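Local coordinates for protein metallocarboxypeptidase (Trypanosoma cruzi, PDB 3DWC) that probably releases C-terminal amino acids other than proline from its peptide substrates, acting as a metal-dependent carboxypeptidase of the M32 family, at residues R81-E86 with Q286-A291; W181-L186 with K391-L396; R217-V222 with M315-P320. One frame throughout, in Å; residues are numbered along the deposited sequence.

Overall arrangement
Three loops run through this largely helical M32 chain. Helix 78-95 opens contact 1 near the N terminus, then helix 168-196 opens contact 2, and the next helix, 209-222, opens contact 3. Contact 1 closes first, at the 286-291 loop that follows the metal-binding helix 259-276, so it crosses both of the others. Contact 3 closes next, on helix 312-326, and lies nested inside the loop that contact 2 closes on helix 382-394. None of the three touches another. Contacts 1 and 2 sit on opposite sides of the chain's centre, their own centres 41 Å apart, while contact 3 is about 36 Å from contact 1 and 33 Å from contact 2, centre to centre.

Contact 1 of 3, residues R81-E86 with Q286-A291; sequences RANLRE and QPVCMA. With SO4 (sulfate ion), chain T.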
loop_
_atom_site.group_PDB
_atom_site.type_symbol
_atom_site.label_atom_id
_atom_site.label_comp_id
_atom_site.label_asym_id
_atom_site.label_seq_id
_atom_site.Cartn_x
_atom_site.Cartn_y
_atom_site.Cartn_z
ATOM N N ARG B 81 -14.136 28.255 -13.416
ATOM C CA ARG B 81 -13.522 28.625 -14.696
ATOM C C ARG B 81 -12.063 28.180 -14.762
ATOM O O ARG B 81 -11.625 27.647 -15.769
ATOM C CB ARG B 81 -13.649 30.135 -14.965
ATOM C CG ARG B 81 -15.070 30.639 -15.141
ATOM C CD ARG B 81 -15.124 31.983 -15.869
ATOM N NE ARG B 81 -14.499 33.009 -15.058
ATOM C CZ ARG B 81 -15.115 33.747 -14.137
ATOM N NH1 ARG B 81 -16.406 33.607 -13.888
ATOM N NH2 ARG B 81 -14.409 34.632 -13.442
ATOM N N ALA B 82 -11.302 28.386 -13.692
ATOM C CA ALA B 82 -9.902 27.902 -13.658
ATOM C C ALA B 82 -9.860 26.369 -13.715
ATOM O O ALA B 82 -8.977 25.753 -14.370
ATOM C CB ALA B 82 -9.200 28.353 -12.402
ATOM N N ASN B 83 -10.813 25.757 -13.015
ATOM C CA ASN B 83 -10.853 24.292 -12.958
ATOM C C ASN B 83 -11.144 23.777 -14.358
ATOM O O ASN B 83 -10.502 22.821 -14.801
ATOM C CB ASN B 83 -11.864 23.821 -11.913
ATOM C CG ASN B 83 -11.776 22.341 -11.608
ATOM O OD1 ASN B 83 -10.683 21.758 -11.534
ATOM N ND2 ASN B 83 -12.942 21.720 -11.409
ATOM N N LEU B 84 -12.048 24.451 -15.091
ATOM C CA LEU B 84 -12.344 24.017 -16.463
ATOM C C LEU B 84 -11.101 24.113 -17.357
ATOM O O LEU B 84 -10.859 23.245 -18.192
ATOM C CB LEU B 84 -13.512 24.811 -17.065
ATOM C CG LEU B 84 -14.029 24.408 -18.453
ATOM C CD1 LEU B 84 -14.365 22.917 -18.550
ATOM C CD2 LEU B 84 -15.248 25.278 -18.842
ATOM N N ARG B 85 -10.315 25.181 -17.180
ATOM C CA ARG B 85 -8.993 25.300 -17.836
ATOM C C ARG B 85 -8.069 24.113 -17.502
ATOM O O ARG B 85 -7.407 23.564 -18.375
ATOM C CB ARG B 85 -8.299 26.601 -17.416
ATOM C CG ARG B 85 -7.012 26.919 -18.169
ATOM C CD ARG B 85 -6.294 28.117 -17.543
ATOM N NE ARG B 85 -5.918 27.835 -16.160
ATOM C CZ ARG B 85 -5.913 28.715 -15.159
ATOM N NH1 ARG B 85 -6.272 29.969 -15.342
ATOM N NH2 ARG B 85 -5.551 28.312 -13.951
ATOM N N GLU B 86 -8.023 23.729 -16.228
ATOM C CA GLU B 86 -7.136 22.657 -15.829
ATOM C C GLU B 86 -7.650 21.307 -16.333
ATOM O O GLU B 86 -6.851 20.439 -16.668
ATOM C CB GLU B 86 -6.888 22.688 -14.333
ATOM C CG GLU B 86 -6.210 23.945 -13.893
ATOM C CD GLU B 86 -4.913 24.249 -14.652
ATOM O OE1 GLU B 86 -4.116 23.324 -14.863
ATOM O OE2 GLU B 86 -4.689 25.426 -14.997
ATOM N N GLN B 286 -10.283 17.738 -7.700
ATOM C CA GLN B 286 -10.239 18.361 -9.015
ATOM C C GLN B 286 -8.846 18.810 -9.440
ATOM O O GLN B 286 -7.986 19.109 -8.588
ATOM C CB GLN B 286 -11.132 19.610 -8.987
ATOM C CG GLN B 286 -12.605 19.311 -8.681
ATOM C CD GLN B 286 -13.254 18.474 -9.747
ATOM O OE1 GLN B 286 -13.229 18.838 -10.927
ATOM N NE2 GLN B 286 -13.864 17.340 -9.340
ATOM N N PRO B 287 -8.651 18.975 -10.757
ATOM C CA PRO B 287 -7.341 19.269 -11.258
ATOM C C PRO B 287 -6.836 20.704 -10.968
ATOM O O PRO B 287 -5.645 20.948 -11.091
ATOM C CB PRO B 287 -7.477 18.956 -12.750
ATOM C CG PRO B 287 -8.863 19.263 -13.060
ATOM C CD PRO B 287 -9.642 18.905 -11.849
ATOM N N VAL B 288 -7.713 21.627 -10.555
ATOM C CA VAL B 288 -7.261 22.950 -10.093
ATOM C C VAL B 288 -6.588 22.878 -8.701
ATOM O O VAL B 288 -5.772 23.722 -8.350
ATOM C CB VAL B 288 -8.416 23.937 -10.047
ATOM C CG1 VAL B 288 -9.355 23.637 -8.880
ATOM C CG2 VAL B 288 -7.859 25.412 -10.020
ATOM N N CYS B 289 -6.947 21.862 -7.912
ATOM C CA CYS B 289 -6.321 21.652 -6.627
ATOM C C CYS B 289 -5.168 20.715 -6.824
ATOM O O CYS B 289 -5.224 19.579 -6.392
ATOM C CB CYS B 289 -7.300 21.095 -5.622
ATOM S SG CYS B 289 -6.540 20.786 -4.040
ATOM N N MET B 290 -4.123 21.224 -7.471
ATOM C CA MET B 290 -2.873 20.538 -7.729
ATOM C C MET B 290 -1.676 21.506 -7.774
ATOM O O MET B 290 -1.840 22.689 -8.078
ATOM C CB MET B 290 -2.938 19.891 -9.086
ATOM C CG MET B 290 -4.115 18.997 -9.239
ATOM S SD MET B 290 -3.674 17.587 -10.222
ATOM C CE MET B 290 -2.753 16.792 -8.903
ATOM N N ALA B 291 -0.487 20.997 -7.438
ATOM C CA ALA B 291 0.758 21.738 -7.646
ATOM C C ALA B 291 0.790 22.389 -9.023
ATOM O O ALA B 291 0.339 21.808 -9.981
ATOM C CB ALA B 291 1.940 20.848 -7.441
HETATM S S SO4 T . -11.264 34.490 -15.468
HETATM O O1 SO4 T . -11.550 33.060 -15.444
HETATM O O2 SO4 T . -12.369 35.250 -16.052
HETATM O O3 SO4 T . -11.028 34.964 -14.101
HETATM O O4 SO4 T . -10.103 34.707 -16.325
HETATM O O HOH W 1 -3.608 21.057 -12.811
#
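Asn83 carries this contact with every atom of its side chain beyond CA. Asn83 CB, on the flank of helix 78-95, lies 3.9 Å from Val288 CB. With CG anti to the backbone N (chi1 -169°) the amide is sent across to residues 286-288, roughly perpendicular to the side chain of Gln286. Asn83 OD1 then accepts the backbone N-H of Val288 at 3.1 Å, in the plane of the carbonyl though bent at hydrogen (147°), and is also met by Pro287 CD. At the other corner of the tip, Asn83 ND2 gives an almost straight bond of 2.9 Å to a lone pair of Gln286 OE1, and the donor also pairs with Tyr6 OH of helix 3-32. What receives the amide is a type I beta turn, Gln286 to Cys289, closed by Cys289 N to Gln286 O at 3.0 Å. Pro287 and Val288 are its two middle residues, so OD1 takes an N-H from inside the turn. The turn belongs to the connection between the HExxH helix 259-276, with its cobalt ligands His267 and His271, and helix 294-309, which supplies Glu298. Apolar support comes from Ala82 CB, 4.0 Å from Val288 CG2. One turn of helix after Asn83, water 1 links Glu86 OE1 to Pro287 O, the latter at 2.7 Å. The Glu86 carboxylate is fixed from two sides: Arg292 makes a salt bridge to OE1, while Arg85 brings NE (2.9 Å) and NH2 side-on to the anti lone pair of OE2.

Contact 2 of 3, residues W181-L186 with K391-L396; sequences WLPELL and KSYLGL
Two helices of the M32 fold meet here, the middle of 168-196 against the C-terminal end of 382-394, and the closest backbone approach is at a proline. Pro183 and Tyr393 have CA atoms 5.1 Å apart, near enough for the pyrrolidine and the phenol side chain to lie alongside each other, pointing the same way. Pro183 CG touches Tyr393 CD1 at 3.9 Å, coming in obliquely to the ring. One turn further on, Leu186 swings out with CG anti to the backbone N (chi1 170°), which puts its CD2 methyl against two partners, Tyr393 O at 3.9 Å and Leu394 CD2 at 4.0 Å. The two leucine side chains cross obliquely.

The polar backbone between these patches is joined through water 2, which donates to Pro183 O at 2.6 Å and to Tyr393 O at 2.7 Å, so a single molecule bridges the two main chains.

Behind this shell, the 168-196 helix is kinked where Pro183 N and Glu184 N have no bond to the preceding turn, while on the other side Gly395, with positive phi, takes the chain away from helical geometry after Tyr393 and Leu394. Helix 358-374 backs the contact: Leu360 packs on Leu182 and Leu186, and His361 on Leu394. The same helix holds the phenol, for Glu367 OE2 is hydrogen-bonded to Tyr393 OH, at the tip of the ring whose CD1 lies beside Pro183 CG.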
loop_
_atom_site.group_PDB
_atom_site.type_symbol
_atom_site.label_atom_id
_atom_site.label_comp_id
_atom_site.label_asym_id
_atom_site.label_seq_id
_atom_site.Cartn_x
_atom_site.Cartn_y
_atom_site.Cartn_z
ATOM N N TRP B 181 27.049 34.681 -15.970
ATOM C CA TRP B 181 27.677 34.964 -14.645
ATOM C C TRP B 181 28.131 33.755 -13.814
ATOM O O TRP B 181 29.090 33.904 -13.034
ATOM C CB TRP B 181 26.813 35.913 -13.771
ATOM C CG TRP B 181 25.406 35.449 -13.512
ATOM C CD1 TRP B 181 24.283 35.808 -14.202
ATOM C CD2 TRP B 181 24.977 34.524 -12.496
ATOM N NE1 TRP B 181 23.180 35.165 -13.680
ATOM C CE2 TRP B 181 23.587 34.360 -12.642
ATOM C CE3 TRP B 181 25.639 33.824 -11.475
ATOM C CZ2 TRP B 181 22.856 33.524 -11.826
ATOM C CZ3 TRP B 181 24.918 33.001 -10.669
ATOM C CH2 TRP B 181 23.529 32.861 -10.840
ATOM N N LEU B 182 27.484 32.584 -13.980
ATOM C CA LEU B 182 27.659 31.480 -13.032
ATOM C C LEU B 182 28.971 30.738 -13.190
ATOM O O LEU B 182 29.607 30.483 -12.181
ATOM C CB LEU B 182 26.450 30.512 -13.009
ATOM C CG LEU B 182 26.466 29.337 -12.015
ATOM C CD1 LEU B 182 26.869 29.801 -10.594
ATOM C CD2 LEU B 182 25.102 28.649 -11.998
ATOM N N PRO B 183 29.403 30.407 -14.439
ATOM C CA PRO B 183 30.761 29.830 -14.598
ATOM C C PRO B 183 31.915 30.651 -13.968
ATOM O O PRO B 183 32.798 30.077 -13.306
ATOM C CB PRO B 183 30.915 29.719 -16.112
ATOM C CG PRO B 183 29.483 29.519 -16.593
ATOM C CD PRO B 183 28.697 30.474 -15.732
ATOM N N GLU B 184 31.886 31.977 -14.110
ATOM C CA GLU B 184 32.888 32.795 -13.418
ATOM C C GLU B 184 32.664 32.929 -11.897
ATOM O O GLU B 184 33.617 33.098 -11.129
ATOM C CB GLU B 184 33.023 34.159 -14.073
ATOM C CG GLU B 184 33.784 34.092 -15.386
ATOM C CD GLU B 184 35.250 33.644 -15.201
ATOM O OE1 GLU B 184 35.839 33.943 -14.125
ATOM O OE2 GLU B 184 35.809 33.023 -16.142
ATOM N N LEU B 185 31.429 32.822 -11.457
ATOM C CA LEU B 185 31.145 32.897 -10.022
ATOM C C LEU B 185 31.733 31.674 -9.351
ATOM O O LEU B 185 32.298 31.786 -8.265
ATOM C CB LEU B 185 29.651 32.968 -9.757
ATOM C CG LEU B 185 29.200 32.988 -8.276
ATOM C CD1 LEU B 185 29.923 34.091 -7.547
ATOM C CD2 LEU B 185 27.716 33.179 -8.153
ATOM N N LEU B 186 31.578 30.517 -9.998
ATOM C CA LEU B 186 32.101 29.277 -9.464
ATOM C C LEU B 186 33.633 29.394 -9.289
ATOM O O LEU B 186 34.186 29.098 -8.211
ATOM C CB LEU B 186 31.707 28.086 -10.343
ATOM C CG LEU B 186 32.403 26.755 -10.002
ATOM C CD1 LEU B 186 32.251 26.365 -8.485
ATOM C CD2 LEU B 186 31.871 25.633 -10.888
ATOM N N LYS B 391 33.843 20.948 -19.280
ATOM C CA LYS B 391 35.087 21.707 -19.152
ATOM C C LYS B 391 34.790 23.184 -19.020
ATOM O O LYS B 391 35.398 23.879 -18.229
ATOM C CB LYS B 391 35.994 21.515 -20.382
ATOM C CG LYS B 391 36.597 20.119 -20.538
ATOM C CD LYS B 391 37.005 19.801 -21.990
ATOM C CE LYS B 391 38.202 20.621 -22.474
ATOM N NZ LYS B 391 38.645 20.292 -23.887
ATOM N N SER B 392 33.847 23.665 -19.815
ATOM C CA SER B 392 33.588 25.093 -19.878
ATOM C C SER B 392 32.920 25.636 -18.618
ATOM O O SER B 392 33.282 26.708 -18.112
ATOM C CB SER B 392 32.707 25.390 -21.083
ATOM O OG SER B 392 32.575 26.778 -21.229
ATOM N N TYR B 393 31.911 24.915 -18.144
ATOM C CA TYR B 393 31.111 25.360 -17.019
ATOM C C TYR B 393 31.701 24.969 -15.676
ATOM O O TYR B 393 31.731 25.786 -14.765
ATOM C CB TYR B 393 29.684 24.815 -17.144
ATOM C CG TYR B 393 28.949 25.267 -18.401
ATOM C CD1 TYR B 393 29.252 26.468 -19.023
ATOM C CD2 TYR B 393 27.917 24.516 -18.928
ATOM C CE1 TYR B 393 28.563 26.885 -20.169
ATOM C CE2 TYR B 393 27.209 24.937 -20.074
ATOM C CZ TYR B 393 27.549 26.122 -20.684
ATOM O OH TYR B 393 26.870 26.545 -21.820
ATOM N N LEU B 394 32.189 23.732 -15.571
ATOM C CA LEU B 394 32.662 23.158 -14.293
ATOM C C LEU B 394 34.171 22.879 -14.234
ATOM O O LEU B 394 34.667 22.419 -13.206
ATOM C CB LEU B 394 31.913 21.858 -14.019
ATOM C CG LEU B 394 30.429 22.018 -13.682
ATOM C CD1 LEU B 394 29.634 20.805 -14.106
ATOM C CD2 LEU B 394 30.230 22.279 -12.190
ATOM N N GLY B 395 34.894 23.130 -15.323
ATOM C CA GLY B 395 36.339 22.895 -15.370
ATOM C C GLY B 395 36.763 21.429 -15.332
ATOM O O GLY B 395 37.908 21.126 -14.996
ATOM N N LEU B 396 35.862 20.523 -15.705
ATOM C CA LEU B 396 36.157 19.097 -15.671
ATOM C C LEU B 396 35.906 18.419 -17.004
ATOM O O LEU B 396 34.962 18.764 -17.705
ATOM C CB LEU B 396 35.299 18.425 -14.608
ATOM C CG LEU B 396 35.519 18.900 -13.171
ATOM C CD1 LEU B 396 34.542 18.168 -12.279
ATOM C CD2 LEU B 396 36.980 18.672 -12.718
HETATM O O HOH W 2 33.513 27.688 -14.093
#

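Contact 3 of 3, residues R217-V222 with M315-P320; sequences RFFMDV and MEFLAP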
loop_
_atom_site.group_PDB
_atom_site.type_symbol
_atom_site.label_atom_id
_atom_site.label_comp_id
_atom_site.label_asym_id
_atom_site.label_seq_id
_atom_site.Cartn_x
_atom_site.Cartn_y
_atom_site.Cartn_z
ATOM N N ARG B 217 12.722 12.831 11.891
ATOM C CA ARG B 217 11.354 13.069 12.333
ATOM C C ARG B 217 11.273 14.341 13.129
ATOM O O ARG B 217 10.252 15.010 13.097
ATOM C CB ARG B 217 10.810 11.934 13.217
ATOM C CG ARG B 217 10.640 10.632 12.474
ATOM C CD ARG B 217 10.047 9.500 13.337
ATOM N NE ARG B 217 10.000 8.370 12.428
ATOM C CZ ARG B 217 8.986 8.092 11.608
ATOM N NH1 ARG B 217 7.850 8.798 11.648
ATOM N NH2 ARG B 217 9.114 7.055 10.778
ATOM N N PHE B 218 12.313 14.621 13.923
ATOM C CA PHE B 218 12.344 15.834 14.717
ATOM C C PHE B 218 12.277 17.008 13.755
ATOM O O PHE B 218 11.515 17.931 13.962
ATOM C CB PHE B 218 13.593 15.933 15.592
ATOM C CG PHE B 218 13.732 17.265 16.264
ATOM C CD1 PHE B 218 12.952 17.585 17.350
ATOM C CD2 PHE B 218 14.613 18.220 15.776
ATOM C CE1 PHE B 218 13.048 18.830 17.945
ATOM C CE2 PHE B 218 14.722 19.444 16.369
ATOM C CZ PHE B 218 13.961 19.758 17.458
ATOM N N PHE B 219 13.028 16.941 12.657
ATOM C CA PHE B 219 12.981 18.018 11.704
ATOM C C PHE B 219 11.706 18.100 10.913
ATOM O O PHE B 219 11.222 19.216 10.661
ATOM C CB PHE B 219 14.251 18.131 10.874
ATOM C CG PHE B 219 15.391 18.742 11.644
ATOM C CD1 PHE B 219 15.494 20.123 11.765
ATOM C CD2 PHE B 219 16.357 17.947 12.257
ATOM C CE1 PHE B 219 16.556 20.704 12.492
ATOM C CE2 PHE B 219 17.399 18.505 12.941
ATOM C CZ PHE B 219 17.504 19.889 13.073
ATOM N N MET B 220 11.086 16.959 10.615
ATOM C CA MET B 220 9.775 16.993 10.052
ATOM C C MET B 220 8.788 17.706 11.024
ATOM O O MET B 220 7.930 18.468 10.568
ATOM C CB MET B 220 9.308 15.584 9.730
ATOM C CG MET B 220 10.132 14.957 8.611
ATOM S SD MET B 220 9.694 13.280 8.251
ATOM C CE MET B 220 8.130 13.468 7.366
ATOM N N ASP B 221 8.926 17.494 12.341
ATOM C CA ASP B 221 8.150 18.275 13.338
ATOM C C ASP B 221 8.444 19.788 13.331
ATOM O O ASP B 221 7.537 20.631 13.480
ATOM C CB ASP B 221 8.391 17.744 14.760
ATOM C CG ASP B 221 7.726 16.391 15.014
ATOM O OD1 ASP B 221 6.816 15.972 14.244
ATOM O OD2 ASP B 221 8.107 15.749 16.023
ATOM N N VAL B 222 9.717 20.145 13.153
ATOM C CA VAL B 222 10.119 21.543 13.006
ATOM C C VAL B 222 9.402 22.156 11.802
ATOM O O VAL B 222 8.963 23.282 11.871
ATOM C CB VAL B 222 11.672 21.691 12.894
ATOM C CG1 VAL B 222 12.092 23.101 12.488
ATOM C CG2 VAL B 222 12.357 21.225 14.211
ATOM N N MET B 315 22.334 26.413 10.911
ATOM C CA MET B 315 23.440 25.697 11.551
ATOM C C MET B 315 23.455 25.909 13.058
ATOM O O MET B 315 23.901 25.048 13.822
ATOM C CB MET B 315 24.788 26.107 10.921
ATOM C CG MET B 315 24.931 25.720 9.435
ATOM S SD MET B 315 24.553 23.985 9.035
ATOM C CE MET B 315 22.887 24.088 8.431
ATOM N N GLU B 316 23.022 27.100 13.471
ATOM C CA GLU B 316 22.953 27.455 14.867
ATOM C C GLU B 316 21.931 26.638 15.620
ATOM O O GLU B 316 22.167 26.217 16.754
ATOM C CB GLU B 316 22.610 28.921 15.011
ATOM C CG GLU B 316 23.630 29.817 14.402
ATOM C CD GLU B 316 23.383 31.288 14.744
ATOM O OE1 GLU B 316 22.892 31.565 15.876
ATOM O OE2 GLU B 316 23.647 32.129 13.851
ATOM N N PHE B 317 20.778 26.430 14.977
ATOM C CA PHE B 317 19.821 25.463 15.450
ATOM C C PHE B 317 20.275 23.972 15.334
ATOM O O PHE B 317 20.060 23.163 16.238
ATOM C CB PHE B 317 18.510 25.649 14.705
ATOM C CG PHE B 317 17.380 24.868 15.310
ATOM C CD1 PHE B 317 16.734 25.318 16.460
ATOM C CD2 PHE B 317 16.942 23.692 14.713
ATOM C CE1 PHE B 317 15.676 24.589 17.028
ATOM C CE2 PHE B 317 15.879 22.966 15.266
ATOM C CZ PHE B 317 15.251 23.426 16.429
ATOM N N LEU B 318 20.867 23.608 14.206
ATOM C CA LEU B 318 21.228 22.221 13.944
ATOM C C LEU B 318 22.313 21.647 14.854
ATOM O O LEU B 318 22.187 20.515 15.379
ATOM C CB LEU B 318 21.682 22.070 12.484
ATOM C CG LEU B 318 22.162 20.672 12.060
ATOM C CD1 LEU B 318 21.059 19.633 12.263
ATOM C CD2 LEU B 318 22.690 20.697 10.627
ATOM N N ALA B 319 23.395 22.395 15.014
ATOM C CA ALA B 319 24.575 21.887 15.725
ATOM C C ALA B 319 24.295 21.231 17.076
ATOM O O ALA B 319 24.747 20.072 17.321
ATOM C CB ALA B 319 25.636 22.973 15.835
ATOM N N PRO B 320 23.588 21.929 17.973
ATOM C CA PRO B 320 23.236 21.293 19.250
ATOM C C PRO B 320 22.268 20.109 19.187
ATOM O O PRO B 320 22.249 19.292 20.114
ATOM C CB PRO B 320 22.563 22.437 20.051
ATOM C CG PRO B 320 22.796 23.676 19.290
ATOM C CD PRO B 320 23.056 23.306 17.883
#
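The 217-222 and 315-320 segments run roughly antiparallel, their axes at 147° and 12.9 Å apart at closest, and even the nearest CA atoms, of Phe219 and Leu318, are 9.5 Å from each other. Three phenylalanines, with Leu318 and Val222, fill that gap, making an aromatic cluster between two helices of the M32 fold. Phe317 is the centre: with CG anti to the backbone N (chi1 -169°), its ring reaches tip first toward Phe218, Phe219 and Val222. Phe219 CE1 meets it at the edge, in the ring plane, 3.6 Å from Phe317 CE2, with the two planes steeply inclined at 83°. Phe317 CE2 in turn lies at the edge of the Phe218 ring, 3.9 Å from Phe218 CE2, and Val222 CG2 reaches the same Phe317 atom from the next helical turn. Arg321 adds a cation-pi contact to Phe317, while Leu262 of the metal-binding helix 259-276 packs on Phe219 and Leu318. The Val222 side chain is about 8 Å from the bound glycine, and the side chain of Phe219 is about 11 Å from that of Glu268, the predicted proton donor/acceptor. Beside Phe317, Leu318 crosses Phe219 at about a right angle, its CD1 methyl 3.7 Å from Phe219 CZ.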